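Local coordinates for substrate-binding protein (Synechococcus sp., PDB 6WPN) that probably binds a sugar or oligosaccharide in the periplasm, as a solute-binding protein serving cellular uptake in a marine cyanobacterium, at residues G114-Q117 with V123-A126; F267-Q272 with E333-P338; Q392-T397 with E417-R422. All blocks are in the same frame, centred on the assembly; numbering follows the deposited sequence.

Interaction 1 of 3, residues G114-Q117 with V123-A126; sequences GAEQ and VWEA
Glu-116 and Trp-124 meet as a chain laid across a ring, their side chains crossing at about a right angle. The aliphatic root of the glutamate does the touching: CB of Glu-116 sits over one face of the indole, 3.5 Å from the centroid of the five-membered ring of Trp-124 and 19° off its normal. This is a CH-pi contact, and CB of Glu-116 comes to 3.4 Å from CE2 of Trp-124, displaced toward the rim of the indole as a whole. CG of Glu-116 is tucked between its own backbone N and carbonyl carbon (chi1 72°); from there the extended chain carries the carboxylate past the pyrrole edge. The carboxylate stands steeply to the indole, the two planes 76° apart. OE1 of Glu-116 approaches NE1 of Trp-124 to 3.4 Å, yet the angle is too poor for a hydrogen bond, and the contact remains one of packing. At the edge of the same indole, in its plane, lies OE1 of Glu-125, 3.8 Å from OE1 of Glu-116. Two carboxylates this close should repel when both are ionised, and their proximity probably raises the proton affinity of each. Both glutamates are exposed, which suits acids whose polar ends water can reach, whereas tryptophan offers a broad apolar face, part of which lies under CB of Glu-116. CA of Glu-116 and CA of Trp-124 are 6.8 Å apart, with five residues between the two segments. Here the 3-10 turn that includes Glu-116 and Gln-117 leads into helix 121-124, whose Trp-124 also meets the ring of Tyr-119 and rests on Pro-138 of strand 137-149, while Val-123 reaches Leu-299 of strand 295-303.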
loop_
_atom_site.group_PDB
_atom_site.type_symbol
_atom_site.label_atom_id
_atom_site.label_comp_id
_atom_site.label_asym_id
_atom_site.label_seq_id
_atom_site.Cartn_x
_atom_site.Cartn_y
_atom_site.Cartn_z
ATOM N N GLY A 114 0.668 -26.702 10.835
ATOM C CA GLY A 114 -0.166 -25.797 11.595
ATOM C C GLY A 114 0.415 -24.416 11.780
ATOM O O GLY A 114 0.024 -23.706 12.711
ATOM N N ALA A 115 1.349 -24.011 10.918
ATOM C CA ALA A 115 1.881 -22.658 10.993
ATOM C C ALA A 115 0.905 -21.655 10.401
ATOM O O ALA A 115 0.819 -20.518 10.880
ATOM C CB ALA A 115 3.229 -22.572 10.277
ATOM N N GLU A 116 0.148 -22.068 9.383
ATOM C CA GLU A 116 -0.869 -21.206 8.796
ATOM C C GLU A 116 -2.022 -20.943 9.754
ATOM O O GLU A 116 -2.769 -19.979 9.552
ATOM C CB GLU A 116 -1.393 -21.831 7.503
ATOM C CG GLU A 116 -2.280 -23.046 7.726
ATOM C CD GLU A 116 -2.800 -23.638 6.429
ATOM O OE1 GLU A 116 -2.597 -23.014 5.366
ATOM O OE2 GLU A 116 -3.419 -24.724 6.475
ATOM N N GLN A 117 -2.184 -21.777 10.787
ATOM C CA GLN A 117 -3.240 -21.552 11.770
ATOM C C GLN A 117 -3.026 -20.256 12.538
ATOM O O GLN A 117 -3.990 -19.666 13.042
ATOM C CB GLN A 117 -3.302 -22.717 12.759
ATOM C CG GLN A 117 -4.022 -23.960 12.281
ATOM C CD GLN A 117 -3.929 -25.089 13.291
ATOM O OE1 GLN A 117 -3.075 -25.072 14.177
ATOM N NE2 GLN A 117 -4.821 -26.065 13.175
ATOM N N VAL A 123 -5.247 -13.480 4.372
ATOM C CA VAL A 123 -3.963 -12.886 4.026
ATOM C C VAL A 123 -2.865 -13.934 3.860
ATOM O O VAL A 123 -1.893 -13.699 3.134
ATOM C CB VAL A 123 -3.576 -11.832 5.077
ATOM C CG1 VAL A 123 -2.176 -11.274 4.814
ATOM C CG2 VAL A 123 -4.611 -10.745 5.130
ATOM N N TRP A 124 -3.001 -15.092 4.511
ATOM C CA TRP A 124 -2.034 -16.167 4.316
ATOM C C TRP A 124 -2.136 -16.740 2.911
ATOM O O TRP A 124 -1.117 -17.032 2.276
ATOM C CB TRP A 124 -2.252 -17.271 5.356
ATOM C CG TRP A 124 -1.381 -18.481 5.137
ATOM C CD1 TRP A 124 -1.671 -19.566 4.360
ATOM C CD2 TRP A 124 -0.090 -18.733 5.710
ATOM N NE1 TRP A 124 -0.637 -20.469 4.402
ATOM C CE2 TRP A 124 0.346 -19.983 5.226
ATOM C CE3 TRP A 124 0.740 -18.024 6.584
ATOM C CZ2 TRP A 124 1.572 -20.538 5.587
ATOM C CZ3 TRP A 124 1.960 -18.578 6.939
ATOM C CH2 TRP A 124 2.362 -19.822 6.442
ATOM N N GLU A 125 -3.359 -16.889 2.409
ATOM C CA GLU A 125 -3.624 -17.425 1.081
ATOM C C GLU A 125 -3.376 -16.406 -0.023
ATOM O O GLU A 125 -3.467 -16.756 -1.204
ATOM C CB GLU A 125 -5.067 -17.938 1.014
ATOM C CG GLU A 125 -5.393 -19.006 2.054
ATOM C CD GLU A 125 -4.859 -20.380 1.701
ATOM O OE1 GLU A 125 -4.290 -21.035 2.598
ATOM O OE2 GLU A 125 -4.987 -20.798 0.531
ATOM N N ALA A 126 -3.048 -15.167 0.329
ATOM C CA ALA A 126 -2.722 -14.121 -0.631
ATOM C C ALA A 126 -1.332 -14.285 -1.249
ATOM O O ALA A 126 -0.758 -13.297 -1.725
ATOM C CB ALA A 126 -2.845 -12.745 0.031
#

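Interaction 2 of 3, residues F267-Q272 with E333-P338; sequences FLRSIQ and EARVLP
Arg-335 faces Arg-269 of helix 265-274 from the end of helix 324-334, where its positive phi (55°) makes it the C-prime residue of a Schellman motif, with Val-336 N turned back to Ala-331 O before the chain enters strand 337-338. The two guanidinium groups then meet edge to face, their planes 74° apart. NE of Arg-269 lies over one face of the Arg-335 guanidinium, toward its rim, and is 3.2 Å from NH2 of Arg-335. That NH2 is also 3.4 Å from NH2 of Arg-269; every nitrogen involved is a donor, which excludes a hydrogen bond. Arg-335 crosses the gap with its chain extended from CG to NE, while Arg-269 bends at chi2 and chi3 and offers NH1 to Gln-272 OE1 in a weak bond of 3.3 Å. Arg-269 was modelled in two conformers; the distances here belong to one, and the close approach is doubtful to that extent. The length of arginine suits the place of Arg-335, since its NH1 forms a salt bridge with Glu-266, in the first turn of the same helix as Arg-269. Replacing Arg-335 by an alanine would probably leave Glu-266 without this mate and the Arg-269 guanidinium freer to turn. The chemistry thus implies two like charges tolerated side by side, probably because Glu-266 offsets one of them and both residues are partly exposed to water.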
loop_
_atom_site.group_PDB
_atom_site.type_symbol
_atom_site.label_atom_id
_atom_site.label_comp_id
_atom_site.label_asym_id
_atom_site.label_seq_id
_atom_site.Cartn_x
_atom_site.Cartn_y
_atom_site.Cartn_z
ATOM N N PHE A 267 1.117 8.093 10.089
ATOM C CA PHE A 267 1.441 9.425 9.623
ATOM C C PHE A 267 0.682 10.500 10.390
ATOM O O PHE A 267 1.129 11.651 10.433
ATOM C CB PHE A 267 1.156 9.544 8.133
ATOM C CG PHE A 267 1.505 10.874 7.585
ATOM C CD1 PHE A 267 2.813 11.318 7.627
ATOM C CD2 PHE A 267 0.531 11.701 7.061
ATOM C CE1 PHE A 267 3.150 12.557 7.141
ATOM C CE2 PHE A 267 0.865 12.943 6.564
ATOM C CZ PHE A 267 2.170 13.374 6.616
ATOM N N LEU A 268 -0.441 10.143 11.015
ATOM C CA LEU A 268 -1.186 11.117 11.800
ATOM C C LEU A 268 -0.376 11.623 12.988
ATOM O O LEU A 268 -0.506 12.792 13.368
ATOM C CB LEU A 268 -2.518 10.514 12.251
ATOM C CG LEU A 268 -3.556 11.426 12.910
ATOM C CD1 LEU A 268 -3.703 12.751 12.170
ATOM C CD2 LEU A 268 -4.890 10.702 12.987
ATOM N N ARG A 269 0.471 10.776 13.580
ATOM C CA ARG A 269 1.267 11.224 14.721
ATOM C C ARG A 269 2.333 12.227 14.294
ATOM O O ARG A 269 2.638 13.168 15.037
ATOM C CB ARG A 269 1.905 10.031 15.436
ATOM C CG ARG A 269 2.722 10.408 16.679
ATOM C CD ARG A 269 1.839 10.745 17.890
ATOM N NE ARG A 269 1.391 9.550 18.608
ATOM C CZ ARG A 269 0.592 9.561 19.673
ATOM N NH1 ARG A 269 0.135 10.709 20.157
ATOM N NH2 ARG A 269 0.243 8.420 20.253
ATOM N N SER A 270 2.912 12.051 13.103
ATOM C CA SER A 270 3.881 13.030 12.624
ATOM C C SER A 270 3.198 14.328 12.213
ATOM O O SER A 270 3.795 15.403 12.336
ATOM C CB SER A 270 4.702 12.454 11.469
ATOM O OG SER A 270 3.863 11.969 10.442
ATOM N N ILE A 271 1.951 14.255 11.744
ATOM C CA ILE A 271 1.173 15.471 11.527
ATOM C C ILE A 271 0.966 16.196 12.848
ATOM O O ILE A 271 1.054 17.428 12.921
ATOM C CB ILE A 271 -0.175 15.141 10.860
ATOM C CG1 ILE A 271 0.031 14.608 9.447
ATOM C CG2 ILE A 271 -1.086 16.364 10.837
ATOM C CD1 ILE A 271 -1.276 14.242 8.764
ATOM N N GLN A 272 0.663 15.443 13.911
ATOM C CA GLN A 272 0.454 16.054 15.218
ATOM C C GLN A 272 1.680 16.835 15.656
ATOM O O GLN A 272 1.561 17.946 16.183
ATOM C CB GLN A 272 0.108 14.986 16.257
ATOM C CG GLN A 272 -1.288 14.411 16.122
ATOM C CD GLN A 272 -1.566 13.307 17.126
ATOM O OE1 GLN A 272 -0.705 12.942 17.923
ATOM N NE2 GLN A 272 -2.784 12.786 17.104
ATOM N N GLU A 333 3.930 -0.041 17.937
ATOM C CA GLU A 333 4.936 0.977 17.652
ATOM C C GLU A 333 4.721 1.608 16.285
ATOM O O GLU A 333 4.928 2.815 16.115
ATOM C CB GLU A 333 6.337 0.372 17.758
ATOM C CG GLU A 333 6.712 -0.042 19.178
ATOM C CD GLU A 333 8.076 -0.709 19.269
ATOM O OE1 GLU A 333 8.665 -1.030 18.212
ATOM O OE2 GLU A 333 8.557 -0.915 20.406
ATOM N N ALA A 334 4.282 0.822 15.307
ATOM C CA ALA A 334 4.056 1.334 13.964
ATOM C C ALA A 334 2.626 1.790 13.726
ATOM O O ALA A 334 2.363 2.412 12.691
ATOM C CB ALA A 334 4.427 0.275 12.918
ATOM N N ARG A 335 1.710 1.525 14.658
ATOM C CA ARG A 335 0.302 1.879 14.489
ATOM C C ARG A 335 -0.213 1.273 13.186
ATOM O O ARG A 335 -0.805 1.934 12.331
ATOM C CB ARG A 335 0.122 3.397 14.555
ATOM C CG ARG A 335 0.875 3.988 15.751
ATOM C CD ARG A 335 0.644 5.467 15.955
ATOM N NE ARG A 335 1.151 5.896 17.258
ATOM C CZ ARG A 335 2.400 6.289 17.488
ATOM N NH1 ARG A 335 3.283 6.317 16.501
ATOM N NH2 ARG A 335 2.768 6.654 18.709
ATOM N N VAL A 336 0.055 -0.024 13.048
ATOM C CA VAL A 336 -0.195 -0.791 11.842
ATOM C C VAL A 336 -1.014 -2.025 12.214
ATOM O O VAL A 336 -1.176 -2.356 13.388
ATOM C CB VAL A 336 1.146 -1.168 11.168
ATOM C CG1 VAL A 336 0.958 -2.081 9.957
ATOM C CG2 VAL A 336 1.950 0.055 10.856
ATOM N N LEU A 337 -1.543 -2.705 11.195
ATOM C CA LEU A 337 -2.303 -3.891 11.568
ATOM C C LEU A 337 -1.471 -5.151 11.361
ATOM O O LEU A 337 -0.743 -5.258 10.368
ATOM C CB LEU A 337 -3.581 -3.995 10.737
ATOM C CG LEU A 337 -4.567 -2.844 10.917
ATOM C CD1 LEU A 337 -5.730 -2.969 9.952
ATOM C CD2 LEU A 337 -5.071 -2.819 12.347
ATOM N N PRO A 338 -1.539 -6.121 12.264
ATOM C CA PRO A 338 -0.790 -7.363 12.075
ATOM C C PRO A 338 -1.607 -8.405 11.323
ATOM O O PRO A 338 -2.832 -8.315 11.203
ATOM C CB PRO A 338 -0.513 -7.818 13.513
ATOM C CG PRO A 338 -1.718 -7.330 14.272
ATOM C CD PRO A 338 -2.181 -6.056 13.590
#

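Interaction 3 of 3, residues Q392-T397 with E417-R422; sequences QSIIYT and EQQWNR
The amide of Gln-419 meets Ile-394 through its oxygen, OE1 lying 3.7 Å from CG2 of Ile-394, and Ile-394 comes to the root of the indole of Trp-420 and not over its ring: CD1 of Ile-394 approaches CB of Trp-420, to 4.4 Å. A third flat group, the ring of Tyr-396, has CG of Gln-392 over the centre of one face, a contact within helix 388-403. The motif is a helix-loop-helix pair, helices 388-403 and 409-427 being consecutive and joined by a short loop near the C terminus of the chain. Ile-394 carries the contact between the two segments, its side chain lying against CB and OE1 of Gln-419 and the backbone N of Trp-420. Its two branches divide the work. CG2, anti to the backbone N, touches CB of Gln-419 at 3.8 Å, while the longer arm, with CG1 beside the backbone N (chi1 -67°), brings CD1 to 3.8 Å from N of Trp-420. A branched aliphatic suits this place because its two branches can meet Gln-419 and the backbone at Trp-420 separately. Gln-419 suits a partly exposed border, its CB giving apolar surface to Ile-394 and its amide staying compatible with water. Trp-420, buried, also packs on Arg-390 and Leu-391 of helix 388-403 and on Leu-208, meets the ring of Tyr-423 one turn along its own helix, and has NE1 bonded to O of Gln-212. OH of Tyr-396 is hydrogen-bonded with O of Ser-193 and N of Leu-197, joining helix 388-403 to the start of helix 195-202. OG1 of Thr-397 bonds back to O of Ser-393 at 2.8 Å, reaching that carbonyl from the face opposite to the one approached by its own backbone N.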
loop_
_atom_site.group_PDB
_atom_site.type_symbol
_atom_site.label_atom_id
_atom_site.label_comp_id
_atom_site.label_asym_id
_atom_site.label_seq_id
_atom_site.Cartn_x
_atom_site.Cartn_y
_atom_site.Cartn_z
ATOM N N GLN A 392 1.071 -0.452 -14.799
ATOM C CA GLN A 392 0.833 0.822 -14.130
ATOM C C GLN A 392 1.545 1.962 -14.843
ATOM O O GLN A 392 0.970 3.041 -15.038
ATOM C CB GLN A 392 1.294 0.749 -12.676
ATOM C CG GLN A 392 1.280 2.096 -11.973
ATOM C CD GLN A 392 1.789 2.012 -10.548
ATOM O OE1 GLN A 392 1.314 1.204 -9.754
ATOM N NE2 GLN A 392 2.765 2.847 -10.221
ATOM N N SER A 393 2.801 1.744 -15.233
ATOM C CA SER A 393 3.565 2.799 -15.888
ATOM C C SER A 393 2.934 3.197 -17.216
ATOM O O SER A 393 2.852 4.386 -17.540
ATOM C CB SER A 393 5.010 2.348 -16.083
ATOM O OG SER A 393 5.774 3.377 -16.684
ATOM N N ILE A 394 2.496 2.213 -18.006
ATOM C CA ILE A 394 1.879 2.513 -19.296
ATOM C C ILE A 394 0.590 3.302 -19.100
ATOM O O ILE A 394 0.322 4.274 -19.815
ATOM C CB ILE A 394 1.645 1.216 -20.094
ATOM C CG1 ILE A 394 2.983 0.591 -20.505
ATOM C CG2 ILE A 394 0.779 1.478 -21.314
ATOM C CD1 ILE A 394 2.836 -0.650 -21.331
ATOM N N ILE A 395 -0.232 2.891 -18.138
ATOM C CA ILE A 395 -1.501 3.574 -17.914
ATOM C C ILE A 395 -1.261 4.989 -17.397
ATOM O O ILE A 395 -1.836 5.956 -17.908
ATOM C CB ILE A 395 -2.386 2.759 -16.954
ATOM C CG1 ILE A 395 -2.783 1.430 -17.604
ATOM C CG2 ILE A 395 -3.616 3.563 -16.552
ATOM C CD1 ILE A 395 -3.607 0.534 -16.705
ATOM N N TYR A 396 -0.381 5.135 -16.402
ATOM C CA TYR A 396 -0.109 6.462 -15.853
ATOM C C TYR A 396 0.453 7.403 -16.916
ATOM O O TYR A 396 0.109 8.592 -16.945
ATOM C CB TYR A 396 0.861 6.371 -14.671
ATOM C CG TYR A 396 0.268 5.844 -13.379
ATOM C CD1 TYR A 396 -0.903 5.097 -13.372
ATOM C CD2 TYR A 396 0.868 6.129 -12.159
ATOM C CE1 TYR A 396 -1.437 4.619 -12.194
ATOM C CE2 TYR A 396 0.340 5.664 -10.971
ATOM C CZ TYR A 396 -0.814 4.910 -10.992
ATOM O OH TYR A 396 -1.345 4.443 -9.809
ATOM N N THR A 397 1.324 6.893 -17.793
ATOM C CA THR A 397 1.916 7.729 -18.836
ATOM C C THR A 397 0.863 8.216 -19.822
ATOM O O THR A 397 0.842 9.398 -20.185
ATOM C CB THR A 397 3.017 6.968 -19.573
ATOM O OG1 THR A 397 4.090 6.679 -18.668
ATOM C CG2 THR A 397 3.540 7.788 -20.746
ATOM N N GLU A 417 -3.789 0.425 -24.183
ATOM C CA GLU A 417 -4.156 -0.939 -24.550
ATOM C C GLU A 417 -3.164 -1.524 -25.549
ATOM O O GLU A 417 -2.721 -2.668 -25.406
ATOM C CB GLU A 417 -5.576 -0.963 -25.118
ATOM C CG GLU A 417 -5.995 -2.310 -25.674
ATOM C CD GLU A 417 -7.248 -2.225 -26.527
ATOM O OE1 GLU A 417 -7.328 -1.324 -27.394
ATOM O OE2 GLU A 417 -8.157 -3.058 -26.323
ATOM N N GLN A 418 -2.806 -0.747 -26.572
ATOM C CA GLN A 418 -1.914 -1.253 -27.609
ATOM C C GLN A 418 -0.489 -1.425 -27.094
ATOM O O GLN A 418 0.192 -2.389 -27.456
ATOM C CB GLN A 418 -1.948 -0.313 -28.812
ATOM C CG GLN A 418 -3.284 -0.315 -29.532
ATOM C CD GLN A 418 -3.424 0.831 -30.512
ATOM O OE1 GLN A 418 -2.611 1.756 -30.525
ATOM N NE2 GLN A 418 -4.456 0.773 -31.349
ATOM N N GLN A 419 -0.026 -0.506 -26.242
ATOM C CA GLN A 419 1.312 -0.639 -25.672
ATOM C C GLN A 419 1.409 -1.841 -24.739
ATOM O O GLN A 419 2.409 -2.566 -24.761
ATOM C CB GLN A 419 1.711 0.644 -24.950
ATOM C CG GLN A 419 1.996 1.795 -25.894
ATOM C CD GLN A 419 2.630 2.977 -25.194
ATOM O OE1 GLN A 419 2.901 2.927 -23.993
ATOM N NE2 GLN A 419 2.874 4.051 -25.942
ATOM N N TRP A 420 0.392 -2.064 -23.900
ATOM C CA TRP A 420 0.430 -3.229 -23.021
ATOM C C TRP A 420 0.397 -4.526 -23.822
ATOM O O TRP A 420 1.108 -5.482 -23.496
ATOM C CB TRP A 420 -0.723 -3.199 -22.018
ATOM C CG TRP A 420 -0.834 -4.503 -21.283
ATOM C CD1 TRP A 420 -1.728 -5.507 -21.521
ATOM C CD2 TRP A 420 0.019 -4.966 -20.227
ATOM N NE1 TRP A 420 -1.496 -6.558 -20.664
ATOM C CE2 TRP A 420 -0.431 -6.250 -19.860
ATOM C CE3 TRP A 420 1.113 -4.414 -19.548
ATOM C CZ2 TRP A 420 0.172 -6.990 -18.842
ATOM C CZ3 TRP A 420 1.711 -5.149 -18.539
ATOM C CH2 TRP A 420 1.239 -6.424 -18.195
ATOM N N ASN A 421 -0.434 -4.586 -24.865
ATOM C CA ASN A 421 -0.511 -5.804 -25.664
ATOM C C ASN A 421 0.779 -6.043 -26.438
ATOM O O ASN A 421 1.124 -7.195 -26.724
ATOM C CB ASN A 421 -1.712 -5.740 -26.609
ATOM C CG ASN A 421 -3.034 -5.912 -25.883
ATOM O OD1 ASN A 421 -3.088 -6.487 -24.798
ATOM N ND2 ASN A 421 -4.108 -5.404 -26.475
ATOM N N ARG A 422 1.494 -4.972 -26.789
ATOM C CA ARG A 422 2.850 -5.110 -27.311
ATOM C C ARG A 422 3.745 -5.835 -26.314
ATOM O O ARG A 422 4.443 -6.794 -26.665
ATOM C CB ARG A 422 3.422 -3.724 -27.610
ATOM C CG ARG A 422 3.002 -3.088 -28.921
ATOM C CD ARG A 422 3.341 -1.599 -28.891
ATOM N NE ARG A 422 4.694 -1.344 -28.399
ATOM C CZ ARG A 422 5.174 -0.135 -28.118
ATOM N NH1 ARG A 422 4.412 0.939 -28.274
ATOM N NH2 ARG A 422 6.415 0.001 -27.670
#

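From the N terminus the three contacts follow one another in series; none nests within or crosses another. Interaction 1 closes a short loop, with five residues between its segments, just before strand 137-149. Interaction 2 spans 60 residues, bringing helix 265-274 to the end of helix 324-334, from which the chain passes into strand 337-338, paired antiparallel with strand 137-149; the sheet thus joins the surroundings of the first two contacts, whose nearest atoms are about 7 Å apart. Interaction 3, with 19 residues between its segments, ties the two helices nearest the C terminus. It lies about 35 Å, centre to centre, from interaction 2, on the opposite side of the chain's centre.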